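Rhamnosidase B (Bacillus sp., PDB 2OKX) hydrolyses terminal alpha-L-rhamnose residues from rhamnosides, as an alpha-L-rhamnosidase of glycoside hydrolase family 78. Local coordinates at residues V574-D579 / Y614-P619; S580-L585 / S804-E809; F632-C637 / P655-T660; Q698-V703 / V768-C773. All coordinates share one frame; numbering follows the deposited sequence.

Contact 1: V574-D579 / Y614-P619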
loop_
_atom_site.group_PDB
_atom_site.type_symbol
_atom_site.label_atom_id
_atom_site.label_comp_id
_atom_site.label_asym_id
_atom_site.label_seq_id
_atom_site.Cartn_x
_atom_site.Cartn_y
_atom_site.Cartn_z
ATOM N N VAL A 574 -1.784 1.965 -0.136
ATOM C CA VAL A 574 -2.189 3.309 -0.550
ATOM C C VAL A 574 -3.039 3.339 -1.818
ATOM O O VAL A 574 -2.783 2.598 -2.768
ATOM C CB VAL A 574 -0.938 4.196 -0.795
ATOM C CG1 VAL A 574 -1.343 5.540 -1.401
ATOM C CG2 VAL A 574 -0.197 4.419 0.517
ATOM N N PHE A 575 -4.050 4.204 -1.830
ATOM C CA PHE A 575 -4.880 4.340 -3.012
ATOM C C PHE A 575 -4.151 5.227 -4.017
ATOM O O PHE A 575 -4.228 6.459 -3.954
ATOM C CB PHE A 575 -6.248 4.947 -2.663
ATOM C CG PHE A 575 -7.020 5.454 -3.860
ATOM C CD1 PHE A 575 -6.889 4.849 -5.110
ATOM C CD2 PHE A 575 -7.876 6.545 -3.735
ATOM C CE1 PHE A 575 -7.600 5.327 -6.217
ATOM C CE2 PHE A 575 -8.591 7.031 -4.830
ATOM C CZ PHE A 575 -8.450 6.422 -6.074
ATOM N N TRP A 576 -3.419 4.590 -4.925
ATOM C CA TRP A 576 -2.712 5.312 -5.967
ATOM C C TRP A 576 -3.670 5.387 -7.148
ATOM O O TRP A 576 -4.197 4.372 -7.604
ATOM C CB TRP A 576 -1.430 4.584 -6.362
ATOM C CG TRP A 576 -0.270 4.857 -5.445
ATOM C CD1 TRP A 576 0.078 4.163 -4.318
ATOM C CD2 TRP A 576 0.734 5.861 -5.623
ATOM N NE1 TRP A 576 1.249 4.669 -3.792
ATOM C CE2 TRP A 576 1.671 5.710 -4.577
ATOM C CE3 TRP A 576 0.938 6.872 -6.573
ATOM C CZ2 TRP A 576 2.799 6.530 -4.456
ATOM C CZ3 TRP A 576 2.061 7.690 -6.453
ATOM C CH2 TRP A 576 2.977 7.511 -5.402
ATOM N N VAL A 577 -3.897 6.603 -7.628
ATOM C CA VAL A 577 -4.829 6.847 -8.719
ATOM C C VAL A 577 -4.508 6.121 -10.018
ATOM O O VAL A 577 -5.382 5.483 -10.607
ATOM C CB VAL A 577 -4.936 8.358 -8.985
ATOM C CG1 VAL A 577 -5.950 8.635 -10.091
ATOM C CG2 VAL A 577 -5.338 9.067 -7.695
ATOM N N GLY A 578 -3.262 6.211 -10.465
ATOM C CA GLY A 578 -2.892 5.553 -11.705
ATOM C C GLY A 578 -3.180 4.064 -11.700
ATOM O O GLY A 578 -3.750 3.528 -12.652
ATOM N N ASP A 579 -2.786 3.389 -10.625
ATOM C CA ASP A 579 -2.995 1.950 -10.509
ATOM C C ASP A 579 -4.475 1.581 -10.605
ATOM O O ASP A 579 -4.841 0.597 -11.255
ATOM C CB ASP A 579 -2.466 1.426 -9.165
ATOM C CG ASP A 579 -1.007 1.773 -8.918
ATOM O OD1 ASP A 579 -0.270 0.896 -8.410
ATOM O OD2 ASP A 579 -0.599 2.917 -9.204
ATOM N N TYR A 614 -4.329 17.738 -9.275
ATOM C CA TYR A 614 -4.736 16.572 -8.486
ATOM C C TYR A 614 -3.609 15.633 -8.058
ATOM O O TYR A 614 -2.715 15.315 -8.843
ATOM C CB TYR A 614 -5.822 15.787 -9.237
ATOM C CG TYR A 614 -7.106 16.573 -9.470
ATOM C CD1 TYR A 614 -8.113 16.075 -10.297
ATOM C CD2 TYR A 614 -7.308 17.819 -8.870
ATOM C CE1 TYR A 614 -9.290 16.798 -10.522
ATOM C CE2 TYR A 614 -8.475 18.550 -9.087
ATOM C CZ TYR A 614 -9.462 18.036 -9.913
ATOM O OH TYR A 614 -10.614 18.764 -10.128
ATOM N N LEU A 615 -3.671 15.191 -6.803
ATOM C CA LEU A 615 -2.669 14.292 -6.229
ATOM C C LEU A 615 -2.686 12.899 -6.846
ATOM O O LEU A 615 -3.741 12.398 -7.233
ATOM C CB LEU A 615 -2.860 14.187 -4.712
ATOM C CG LEU A 615 -2.024 15.146 -3.855
ATOM C CD1 LEU A 615 -2.140 16.562 -4.393
ATOM C CD2 LEU A 615 -2.479 15.073 -2.404
ATOM N N ASP A 616 -1.508 12.280 -6.926
ATOM C CA ASP A 616 -1.369 10.950 -7.510
ATOM C C ASP A 616 -1.805 9.812 -6.581
ATOM O O ASP A 616 -1.924 8.665 -7.011
ATOM C CB ASP A 616 0.069 10.748 -8.016
ATOM C CG ASP A 616 1.122 11.195 -7.013
ATOM O OD1 ASP A 616 2.229 11.575 -7.457
ATOM O OD2 ASP A 616 0.855 11.156 -5.794
ATOM N N GLN A 617 -2.030 10.135 -5.309
ATOM C CA GLN A 617 -2.527 9.179 -4.319
ATOM C C GLN A 617 -3.318 9.992 -3.293
ATOM O O GLN A 617 -2.899 11.085 -2.908
ATOM C CB GLN A 617 -1.390 8.364 -3.660
ATOM C CG GLN A 617 -0.023 9.026 -3.588
ATOM C CD GLN A 617 0.087 10.034 -2.463
ATOM O OE1 GLN A 617 -0.047 9.690 -1.286
ATOM N NE2 GLN A 617 0.336 11.288 -2.821
ATOM N N VAL A 618 -4.477 9.476 -2.884
ATOM C CA VAL A 618 -5.353 10.180 -1.946
ATOM C C VAL A 618 -6.150 9.229 -1.043
ATOM O O VAL A 618 -6.255 8.036 -1.331
ATOM C CB VAL A 618 -6.386 11.043 -2.717
ATOM C CG1 VAL A 618 -5.678 12.027 -3.637
ATOM C CG2 VAL A 618 -7.313 10.134 -3.534
ATOM N N PRO A 619 -6.671 9.734 0.093
ATOM C CA PRO A 619 -6.506 11.105 0.598
ATOM C C PRO A 619 -5.153 11.053 1.296
ATOM O O PRO A 619 -4.950 10.228 2.189
ATOM C CB PRO A 619 -7.676 11.260 1.565
ATOM C CG PRO A 619 -7.821 9.875 2.124
ATOM C CD PRO A 619 -7.658 8.993 0.901
HETATM O O HOH W 1 -4.505 6.361 0.334
#
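Q617 runs alongside W576 in the same direction. Q617 CG sits 3.6 Å from the centroid of the W576 six-membered ring, almost on the ring normal, in a CH-pi contact. The Q617 amide plane stands 53° from the indole. Q617 NE2 donates to D616 OD2 (3.0 Å), which lies close to the amide plane, and also bonds W622 O. Q617 OE1 bonds S620. D616 runs beside the indole too, with its CG 3.7 Å from W576 CZ3. The other D616 oxygen, OD1, bonds S624, and W576 NE1 bonds E572. The backbones form a single beta bridge at W576 and Q617. V577 N donates to D616 O (2.9 Å), and V618 N donates to F575 O (3.2 Å). The bridge ties the lead-in to helix 577-590 to the loop before helix 627-644, within the catalytic domain of the six-hairpin glycosidase clan. A glycerol, probably from the crystallisation liquor, lies close to W576 and bonds D579, and may mark a pocket. F575 CE2 meets V618 CG2 at 3.6 Å. A water accepts from F575 N and donates to V618 O, next to the cis peptide before P619.

Contact 2: S580-L585 / S804-E809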
loop_
_atom_site.group_PDB
_atom_site.type_symbol
_atom_site.label_atom_id
_atom_site.label_comp_id
_atom_site.label_asym_id
_atom_site.label_seq_id
_atom_site.Cartn_x
_atom_site.Cartn_y
_atom_site.Cartn_z
ATOM N N SER A 580 -5.318 2.377 -9.952
ATOM C CA SER A 580 -6.751 2.113 -9.907
ATOM C C SER A 580 -7.469 1.995 -11.249
ATOM O O SER A 580 -8.491 1.322 -11.333
ATOM C CB SER A 580 -7.455 3.172 -9.052
ATOM O OG SER A 580 -7.578 4.396 -9.750
ATOM N N ARG A 581 -6.967 2.652 -12.287
ATOM C CA ARG A 581 -7.622 2.556 -13.591
ATOM C C ARG A 581 -7.601 1.107 -14.075
ATOM O O ARG A 581 -8.636 0.559 -14.461
ATOM C CB ARG A 581 -6.938 3.465 -14.616
ATOM C CG ARG A 581 -7.594 3.447 -16.001
ATOM C CD ARG A 581 -6.961 2.411 -16.925
ATOM N NE ARG A 581 -7.691 2.285 -18.186
ATOM C CZ ARG A 581 -7.234 1.641 -19.260
ATOM N NH1 ARG A 581 -7.968 1.578 -20.365
ATOM N NH2 ARG A 581 -6.041 1.064 -19.234
ATOM N N ASN A 582 -6.427 0.484 -14.041
ATOM C CA ASN A 582 -6.307 -0.903 -14.474
ATOM C C ASN A 582 -7.007 -1.830 -13.490
ATOM O O ASN A 582 -7.695 -2.768 -13.888
ATOM C CB ASN A 582 -4.835 -1.308 -14.596
ATOM C CG ASN A 582 -4.142 -0.655 -15.780
ATOM O OD1 ASN A 582 -4.751 0.095 -16.545
ATOM N ND2 ASN A 582 -2.857 -0.944 -15.936
ATOM N N GLU A 583 -6.832 -1.562 -12.201
ATOM C CA GLU A 583 -7.447 -2.389 -11.176
ATOM C C GLU A 583 -8.969 -2.407 -11.303
ATOM O O GLU A 583 -9.595 -3.435 -11.075
ATOM C CB GLU A 583 -7.031 -1.904 -9.784
ATOM C CG GLU A 583 -5.527 -1.976 -9.542
ATOM C CD GLU A 583 -5.119 -1.379 -8.202
ATOM O OE1 GLU A 583 -5.461 -0.208 -7.947
ATOM O OE2 GLU A 583 -4.452 -2.078 -7.409
ATOM N N ALA A 584 -9.560 -1.278 -11.683
ATOM C CA ALA A 584 -11.013 -1.213 -11.828
ATOM C C ALA A 584 -11.477 -2.124 -12.959
ATOM O O ALA A 584 -12.445 -2.865 -12.809
ATOM C CB ALA A 584 -11.463 0.237 -12.097
ATOM N N LEU A 585 -10.795 -2.056 -14.097
ATOM C CA LEU A 585 -11.161 -2.887 -15.243
ATOM C C LEU A 585 -11.047 -4.377 -14.936
ATOM O O LEU A 585 -11.922 -5.161 -15.312
ATOM C CB LEU A 585 -10.285 -2.548 -16.449
ATOM C CG LEU A 585 -10.488 -1.155 -17.055
ATOM C CD1 LEU A 585 -9.454 -0.922 -18.140
ATOM C CD2 LEU A 585 -11.896 -1.034 -17.618
ATOM N N SER A 804 2.630 -3.307 -19.424
ATOM C CA SER A 804 2.188 -4.413 -20.272
ATOM C C SER A 804 0.693 -4.286 -20.569
ATOM O O SER A 804 0.238 -4.635 -21.655
ATOM C CB SER A 804 2.449 -5.763 -19.591
ATOM O OG SER A 804 3.825 -6.107 -19.612
ATOM N N PHE A 805 -0.063 -3.780 -19.600
ATOM C CA PHE A 805 -1.509 -3.620 -19.764
ATOM C C PHE A 805 -1.809 -2.735 -20.970
ATOM O O PHE A 805 -2.644 -3.077 -21.812
ATOM C CB PHE A 805 -2.123 -3.000 -18.504
ATOM C CG PHE A 805 -3.627 -3.097 -18.444
ATOM C CD1 PHE A 805 -4.424 -2.417 -19.360
ATOM C CD2 PHE A 805 -4.244 -3.860 -17.456
ATOM C CE1 PHE A 805 -5.818 -2.493 -19.296
ATOM C CE2 PHE A 805 -5.634 -3.945 -17.378
ATOM C CZ PHE A 805 -6.425 -3.260 -18.300
ATOM N N PHE A 806 -1.133 -1.595 -21.042
ATOM C CA PHE A 806 -1.327 -0.669 -22.148
ATOM C C PHE A 806 -0.861 -1.321 -23.446
ATOM O O PHE A 806 -1.467 -1.131 -24.501
ATOM C CB PHE A 806 -0.559 0.632 -21.881
ATOM C CG PHE A 806 -1.060 1.392 -20.681
ATOM C CD1 PHE A 806 -2.345 1.922 -20.666
ATOM C CD2 PHE A 806 -0.255 1.561 -19.557
ATOM C CE1 PHE A 806 -2.826 2.611 -19.546
ATOM C CE2 PHE A 806 -0.725 2.248 -18.434
ATOM C CZ PHE A 806 -2.011 2.772 -18.427
ATOM N N TYR A 807 0.205 -2.107 -23.361
ATOM C CA TYR A 807 0.738 -2.801 -24.530
ATOM C C TYR A 807 -0.301 -3.786 -25.078
ATOM O O TYR A 807 -0.480 -3.905 -26.295
ATOM C CB TYR A 807 2.028 -3.531 -24.146
ATOM C CG TYR A 807 2.647 -4.369 -25.245
ATOM C CD1 TYR A 807 2.859 -3.846 -26.523
ATOM C CD2 TYR A 807 3.039 -5.679 -24.997
ATOM C CE1 TYR A 807 3.451 -4.617 -27.525
ATOM C CE2 TYR A 807 3.631 -6.454 -25.985
ATOM C CZ TYR A 807 3.833 -5.917 -27.245
ATOM O OH TYR A 807 4.424 -6.691 -28.210
ATOM N N TYR A 808 -0.991 -4.481 -24.178
ATOM C CA TYR A 808 -2.009 -5.443 -24.595
ATOM C C TYR A 808 -3.204 -4.726 -25.224
ATOM O O TYR A 808 -3.815 -5.235 -26.165
ATOM C CB TYR A 808 -2.461 -6.305 -23.408
ATOM C CG TYR A 808 -1.352 -7.154 -22.800
ATOM C CD1 TYR A 808 -0.194 -7.453 -23.521
ATOM C CD2 TYR A 808 -1.468 -7.665 -21.505
ATOM C CE1 TYR A 808 0.829 -8.243 -22.962
ATOM C CE2 TYR A 808 -0.458 -8.453 -20.941
ATOM C CZ TYR A 808 0.685 -8.736 -21.673
ATOM O OH TYR A 808 1.678 -9.515 -21.117
ATOM N N GLU A 809 -3.543 -3.549 -24.709
ATOM C CA GLU A 809 -4.653 -2.796 -25.283
ATOM C C GLU A 809 -4.283 -2.450 -26.725
ATOM O O GLU A 809 -5.139 -2.440 -27.614
ATOM C CB GLU A 809 -4.925 -1.519 -24.482
ATOM C CG GLU A 809 -5.668 -1.750 -23.165
ATOM C CD GLU A 809 -6.046 -0.452 -22.462
ATOM O OE1 GLU A 809 -5.142 0.248 -21.956
ATOM O OE2 GLU A 809 -7.250 -0.127 -22.418
#
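R581 and E809 meet tip to tip in a two-pronged salt bridge. R581 NH1 donates to E809 OE2 (2.8 Å), on the syn side of the carboxylate. R581 NH2 donates to E809 OE1 (3.0 Å) from above the carboxylate plane. Both oxygens lie near the guanidinium plane, although the two groups are turned 42° apart. N582 stacks on F805, with amide and ring only 15° from parallel. N582 CG lies 3.6 Å above the F805 ring, toward the rim, and ND2 reaches F805 CB at 3.4 Å.

Several neighbours set the position of the guanidinium. N582 OD1 accepts from R581 NH2 (3.1 Å), so the amide stacked on F805 also steers the arginine. L585 CD1 covers one guanidinium face over its centre and touches F805 CZ at 3.8 Å. E639 forms a second salt bridge with NH1, so two acids share the buried guanidinium charge.

The contact joins two helices far apart in the chain, within the six-hairpin glycosidase domain. The axes of segments 580-585 and 804-809 cross at 60° and come within 11.8 Å. F871 meets the F805 ring edge-to-face. Helix 627-644 adds F632 and L635 against R581, and L772 of helix 764-772 packs on F806 and E809.

Contact 3: F632-C637 / P655-T660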
loop_
_atom_site.group_PDB
_atom_site.type_symbol
_atom_site.label_atom_id
_atom_site.label_comp_id
_atom_site.label_asym_id
_atom_site.label_seq_id
_atom_site.Cartn_x
_atom_site.Cartn_y
_atom_site.Cartn_z
ATOM N N PHE A 632 -5.214 9.207 -16.117
ATOM C CA PHE A 632 -5.792 7.872 -15.987
ATOM C C PHE A 632 -7.057 7.934 -15.146
ATOM O O PHE A 632 -7.959 7.105 -15.300
ATOM C CB PHE A 632 -4.786 6.889 -15.373
ATOM C CG PHE A 632 -3.599 6.609 -16.254
ATOM C CD1 PHE A 632 -3.699 6.734 -17.639
ATOM C CD2 PHE A 632 -2.380 6.228 -15.704
ATOM C CE1 PHE A 632 -2.599 6.487 -18.460
ATOM C CE2 PHE A 632 -1.279 5.980 -16.515
ATOM C CZ PHE A 632 -1.389 6.111 -17.899
ATOM N N TRP A 633 -7.120 8.922 -14.257
ATOM C CA TRP A 633 -8.295 9.118 -13.415
ATOM C C TRP A 633 -9.455 9.528 -14.322
ATOM O O TRP A 633 -10.583 9.063 -14.159
ATOM C CB TRP A 633 -8.045 10.225 -12.383
ATOM C CG TRP A 633 -9.293 10.666 -11.658
ATOM C CD1 TRP A 633 -9.996 9.958 -10.727
ATOM C CD2 TRP A 633 -9.996 11.904 -11.833
ATOM N NE1 TRP A 633 -11.095 10.676 -10.311
ATOM C CE2 TRP A 633 -11.119 11.874 -10.974
ATOM C CE3 TRP A 633 -9.786 13.037 -12.633
ATOM C CZ2 TRP A 633 -12.033 12.935 -10.892
ATOM C CZ3 TRP A 633 -10.695 14.094 -12.552
ATOM C CH2 TRP A 633 -11.804 14.033 -11.687
ATOM N N ILE A 634 -9.176 10.413 -15.275
ATOM C CA ILE A 634 -10.214 10.856 -16.197
ATOM C C ILE A 634 -10.680 9.649 -17.006
ATOM O O ILE A 634 -11.876 9.446 -17.210
ATOM C CB ILE A 634 -9.687 11.960 -17.141
ATOM C CG1 ILE A 634 -9.410 13.234 -16.330
ATOM C CG2 ILE A 634 -10.705 12.239 -18.245
ATOM C CD1 ILE A 634 -8.770 14.359 -17.129
ATOM N N LEU A 635 -9.723 8.842 -17.452
ATOM C CA LEU A 635 -10.030 7.639 -18.217
ATOM C C LEU A 635 -10.930 6.741 -17.371
ATOM O O LEU A 635 -11.968 6.271 -17.837
ATOM C CB LEU A 635 -8.744 6.882 -18.552
ATOM C CG LEU A 635 -8.685 6.067 -19.850
ATOM C CD1 LEU A 635 -7.558 5.058 -19.735
ATOM C CD2 LEU A 635 -9.998 5.361 -20.119
ATOM N N ALA A 636 -10.531 6.509 -16.122
ATOM C CA ALA A 636 -11.306 5.658 -15.225
ATOM C C ALA A 636 -12.727 6.185 -15.032
ATOM O O ALA A 636 -13.677 5.402 -14.935
ATOM C CB ALA A 636 -10.600 5.533 -13.878
ATOM N N CYS A 637 -12.872 7.506 -14.966
ATOM C CA CYS A 637 -14.189 8.116 -14.804
ATOM C C CYS A 637 -15.042 7.792 -16.023
ATOM O O CYS A 637 -16.204 7.409 -15.896
ATOM C CB CYS A 637 -14.072 9.638 -14.654
ATOM S SG CYS A 637 -13.479 10.195 -13.039
ATOM N N PRO A 655 -17.537 18.579 -13.673
ATOM C CA PRO A 655 -16.856 19.802 -13.230
ATOM C C PRO A 655 -15.414 19.569 -12.775
ATOM O O PRO A 655 -14.511 20.323 -13.144
ATOM C CB PRO A 655 -17.754 20.301 -12.101
ATOM C CG PRO A 655 -19.114 19.890 -12.571
ATOM C CD PRO A 655 -18.872 18.475 -13.058
ATOM N N ALA A 656 -15.197 18.525 -11.978
ATOM C CA ALA A 656 -13.856 18.213 -11.491
ATOM C C ALA A 656 -12.942 17.839 -12.653
ATOM O O ALA A 656 -11.746 18.139 -12.637
ATOM C CB ALA A 656 -13.913 17.069 -10.480
ATOM N N VAL A 657 -13.507 17.179 -13.660
ATOM C CA VAL A 657 -12.739 16.770 -14.831
ATOM C C VAL A 657 -12.346 17.989 -15.660
ATOM O O VAL A 657 -11.196 18.129 -16.078
ATOM C CB VAL A 657 -13.554 15.799 -15.719
ATOM C CG1 VAL A 657 -12.811 15.527 -17.017
ATOM C CG2 VAL A 657 -13.799 14.493 -14.968
ATOM N N LYS A 658 -13.317 18.865 -15.894
ATOM C CA LYS A 658 -13.096 20.084 -16.666
ATOM C C LYS A 658 -12.067 20.963 -15.956
ATOM O O LYS A 658 -11.135 21.484 -16.573
ATOM C CB LYS A 658 -14.422 20.835 -16.809
ATOM C CG LYS A 658 -14.362 22.121 -17.611
ATOM C CD LYS A 658 -15.745 22.760 -17.675
ATOM C CE LYS A 658 -15.734 24.041 -18.489
ATOM N NZ LYS A 658 -15.285 23.794 -19.886
ATOM N N HIS A 659 -12.246 21.106 -14.647
ATOM C CA HIS A 659 -11.362 21.913 -13.817
ATOM C C HIS A 659 -9.882 21.548 -13.951
ATOM O O HIS A 659 -9.045 22.414 -14.194
ATOM C CB HIS A 659 -11.789 21.798 -12.351
ATOM C CG HIS A 659 -10.890 22.521 -11.398
ATOM N ND1 HIS A 659 -10.746 23.892 -11.401
ATOM C CD2 HIS A 659 -10.077 22.060 -10.418
ATOM C CE1 HIS A 659 -9.883 24.244 -10.463
ATOM N NE2 HIS A 659 -9.463 23.151 -9.852
ATOM N N THR A 660 -9.558 20.266 -13.797
ATOM C CA THR A 660 -8.166 19.844 -13.884
ATOM C C THR A 660 -7.593 19.947 -15.298
ATOM O O THR A 660 -6.436 20.338 -15.474
ATOM C CB THR A 660 -7.978 18.399 -13.345
ATOM O OG1 THR A 660 -6.580 18.140 -13.172
ATOM C CG2 THR A 660 -8.564 17.375 -14.311
#
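W633 reaches across to A656 and V657 with the far end of its indole. The W633 side chain lies against V577 of helix 577-590 at its CB. CG is anti to the backbone N (chi1 169°), and the ring system extends from there toward helix 647-665. On the five-membered side, NE1 donates to L601 O, so the buried indole nitrogen is satisfied. One face of the indole carries C637 SG, from the next turn of the same helix, 3.5 Å above the plane and toward the rim. W633 CZ3 meets V657 CG2 at 4.0 Å. W633 CH2, at the tip, touches both V657 CG2 and A656 CB at 3.9 Å. A656 CB arrives at the ring edge, near its plane. T660 CG2 also lies at this edge.

I634 carries the other part of the contact. I634 CG2 meets V657 CG1 at 4.1 Å. I634 CD1 meets T660 CG2 tip to tip, also at 4.1 Å. V657 therefore has one methyl against each partner, CG2 on W633 and CG1 on I634. T660 OG1 bonds P612 O, and Y614 meets the W633 ring edge-to-face.

The axes of segments 632-637 and 655-660 approach to 11.0 Å, with 153° between their N-to-C directions. This is apolar packing between consecutive antiparallel helices, a helical hairpin such as builds the (alpha/alpha)6 barrel of family 78 enzymes.

Contact 4: Q698-V703 / V768-C773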
loop_
_atom_site.group_PDB
_atom_site.type_symbol
_atom_site.label_atom_id
_atom_site.label_comp_id
_atom_site.label_asym_id
_atom_site.label_seq_id
_atom_site.Cartn_x
_atom_site.Cartn_y
_atom_site.Cartn_z
ATOM N N GLN A 698 3.363 11.751 -21.639
ATOM C CA GLN A 698 2.266 12.484 -21.007
ATOM C C GLN A 698 1.632 13.507 -21.946
ATOM O O GLN A 698 0.494 13.928 -21.744
ATOM C CB GLN A 698 2.711 13.153 -19.698
ATOM C CG GLN A 698 4.010 13.939 -19.748
ATOM C CD GLN A 698 4.381 14.487 -18.376
ATOM O OE1 GLN A 698 4.306 13.774 -17.376
ATOM N NE2 GLN A 698 4.788 15.750 -18.326
ATOM N N ASN A 699 2.364 13.906 -22.978
ATOM C CA ASN A 699 1.816 14.843 -23.951
ATOM C C ASN A 699 0.755 14.077 -24.739
ATOM O O ASN A 699 -0.327 14.591 -25.020
ATOM C CB ASN A 699 2.919 15.344 -24.883
ATOM C CG ASN A 699 3.490 16.676 -24.439
ATOM O OD1 ASN A 699 2.942 17.735 -24.756
ATOM N ND2 ASN A 699 4.586 16.632 -23.687
ATOM N N LEU A 700 1.078 12.830 -25.071
ATOM C CA LEU A 700 0.171 11.963 -25.814
ATOM C C LEU A 700 -1.084 11.640 -25.004
ATOM O O LEU A 700 -2.196 11.677 -25.528
ATOM C CB LEU A 700 0.892 10.670 -26.198
ATOM C CG LEU A 700 2.072 10.810 -27.167
ATOM C CD1 LEU A 700 2.873 9.522 -27.196
ATOM C CD2 LEU A 700 1.554 11.163 -28.563
ATOM N N PHE A 701 -0.909 11.324 -23.722
ATOM C CA PHE A 701 -2.049 11.003 -22.876
ATOM C C PHE A 701 -2.937 12.220 -22.623
ATOM O O PHE A 701 -4.132 12.079 -22.371
ATOM C CB PHE A 701 -1.579 10.391 -21.549
ATOM C CG PHE A 701 -1.382 8.897 -21.606
ATOM C CD1 PHE A 701 -0.223 8.311 -21.104
ATOM C CD2 PHE A 701 -2.364 8.072 -22.150
ATOM C CE1 PHE A 701 -0.041 6.929 -21.141
ATOM C CE2 PHE A 701 -2.194 6.687 -22.193
ATOM C CZ PHE A 701 -1.028 6.114 -21.686
ATOM N N LEU A 702 -2.365 13.417 -22.692
ATOM C CA LEU A 702 -3.167 14.619 -22.488
ATOM C C LEU A 702 -4.146 14.746 -23.654
ATOM O O LEU A 702 -5.302 15.129 -23.474
ATOM C CB LEU A 702 -2.279 15.864 -22.415
ATOM C CG LEU A 702 -3.011 17.209 -22.282
ATOM C CD1 LEU A 702 -4.044 17.152 -21.166
ATOM C CD2 LEU A 702 -1.994 18.308 -22.007
ATOM N N VAL A 703 -3.678 14.415 -24.851
ATOM C CA VAL A 703 -4.529 14.475 -26.032
ATOM C C VAL A 703 -5.730 13.561 -25.816
ATOM O O VAL A 703 -6.880 13.993 -25.924
ATOM C CB VAL A 703 -3.773 14.010 -27.296
ATOM C CG1 VAL A 703 -4.733 13.918 -28.479
ATOM C CG2 VAL A 703 -2.639 14.980 -27.608
ATOM N N VAL A 768 4.030 2.821 -27.928
ATOM C CA VAL A 768 2.768 2.184 -27.572
ATOM C C VAL A 768 1.727 3.240 -27.214
ATOM O O VAL A 768 0.580 3.167 -27.652
ATOM C CB VAL A 768 2.942 1.217 -26.370
ATOM C CG1 VAL A 768 1.582 0.744 -25.876
ATOM C CG2 VAL A 768 3.785 0.022 -26.781
ATOM N N VAL A 769 2.130 4.226 -26.419
ATOM C CA VAL A 769 1.212 5.283 -26.014
ATOM C C VAL A 769 0.739 6.104 -27.213
ATOM O O VAL A 769 -0.425 6.493 -27.282
ATOM C CB VAL A 769 1.864 6.228 -24.973
ATOM C CG1 VAL A 769 0.913 7.362 -24.630
ATOM C CG2 VAL A 769 2.217 5.446 -23.713
ATOM N N ALA A 770 1.639 6.370 -28.153
ATOM C CA ALA A 770 1.277 7.138 -29.340
ATOM C C ALA A 770 0.214 6.370 -30.128
ATOM O O ALA A 770 -0.722 6.956 -30.675
ATOM C CB ALA A 770 2.509 7.375 -30.207
ATOM N N TYR A 771 0.366 5.052 -30.167
ATOM C CA TYR A 771 -0.567 4.188 -30.876
ATOM C C TYR A 771 -1.947 4.190 -30.216
ATOM O O TYR A 771 -2.966 4.350 -30.890
ATOM C CB TYR A 771 -0.021 2.761 -30.907
ATOM C CG TYR A 771 -0.820 1.806 -31.765
ATOM C CD1 TYR A 771 -0.735 1.850 -33.158
ATOM C CD2 TYR A 771 -1.657 0.856 -31.186
ATOM C CE1 TYR A 771 -1.466 0.966 -33.953
ATOM C CE2 TYR A 771 -2.390 -0.030 -31.968
ATOM C CZ TYR A 771 -2.291 0.030 -33.350
ATOM O OH TYR A 771 -3.021 -0.843 -34.122
ATOM N N LEU A 772 -1.973 4.015 -28.897
ATOM C CA LEU A 772 -3.224 3.986 -28.144
ATOM C C LEU A 772 -3.966 5.310 -28.111
ATOM O O LEU A 772 -5.195 5.336 -28.073
ATOM C CB LEU A 772 -2.972 3.550 -26.698
ATOM C CG LEU A 772 -2.693 2.077 -26.415
ATOM C CD1 LEU A 772 -2.361 1.902 -24.940
ATOM C CD2 LEU A 772 -3.907 1.249 -26.787
ATOM N N CYS A 773 -3.226 6.412 -28.104
ATOM C CA CYS A 773 -3.848 7.725 -28.050
ATOM C C CYS A 773 -4.356 8.215 -29.403
ATOM O O CYS A 773 -5.005 9.254 -29.487
ATOM C CB CYS A 773 -2.869 8.734 -27.444
ATOM S SG CYS A 773 -2.515 8.405 -25.693
#
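The F701 ring carries V769 CG1 on one face, over its centre. The methyl is 3.7 Å from the centroid and 12° off the ring normal, a CH-pi contact. The two side chains cross at about a right angle. V769 CG2 reaches F701 CE1 at 3.7 Å. C773 SG approaches the F701 ring obliquely, 4.3 Å from the centroid, in a sulfur-aromatic contact. Its nearest ring atom is F701 CD2. F632 of helix 627-644 meets the ring edge-to-face.

L700 continues the packing beside the ring. L700 CB touches V769 CG1 at 3.7 Å, and L700 CD1 comes to 3.5 Å from A770 N. The same L700 CD1 touches A770 CB at 3.7 Å. C773 SG, anti to its own carbonyl carbon (chi1 -67°), lies 3.3 Å from L700 O.

Segments 698-703 and 768-772 run nearly parallel, 12° apart, with axes 9.1 Å from each other. Near-parallel packing of two helices far apart in the chain is consistent with the alpha/alpha barrel of this family.

Overall arrangement
All four contacts lie in the six-hairpin glycosidase domain. Contacts 1 and 2 share helix 577-590, with centres 16 Å apart; F575 CE1 packs on S580 CB at 3.6 Å. Contact 3 joins contact 1 through Y614 OH, which probably bonds A656 O (2.8 Å). It also joins contact 2, where R581 NE lies 3.2 Å from L635 CD1 and F632 CZ lies 3.4 Å from F806 CZ. The same F632 reaches contact 4. Contacts 2 and 4 touch as well, their centres about 14 Å apart. Contacts 1 and 4 do not touch, with nearest atoms about 10 Å apart. A glycerol, probably from the crystallisation liquor, lies at contact 1 and may mark a pocket.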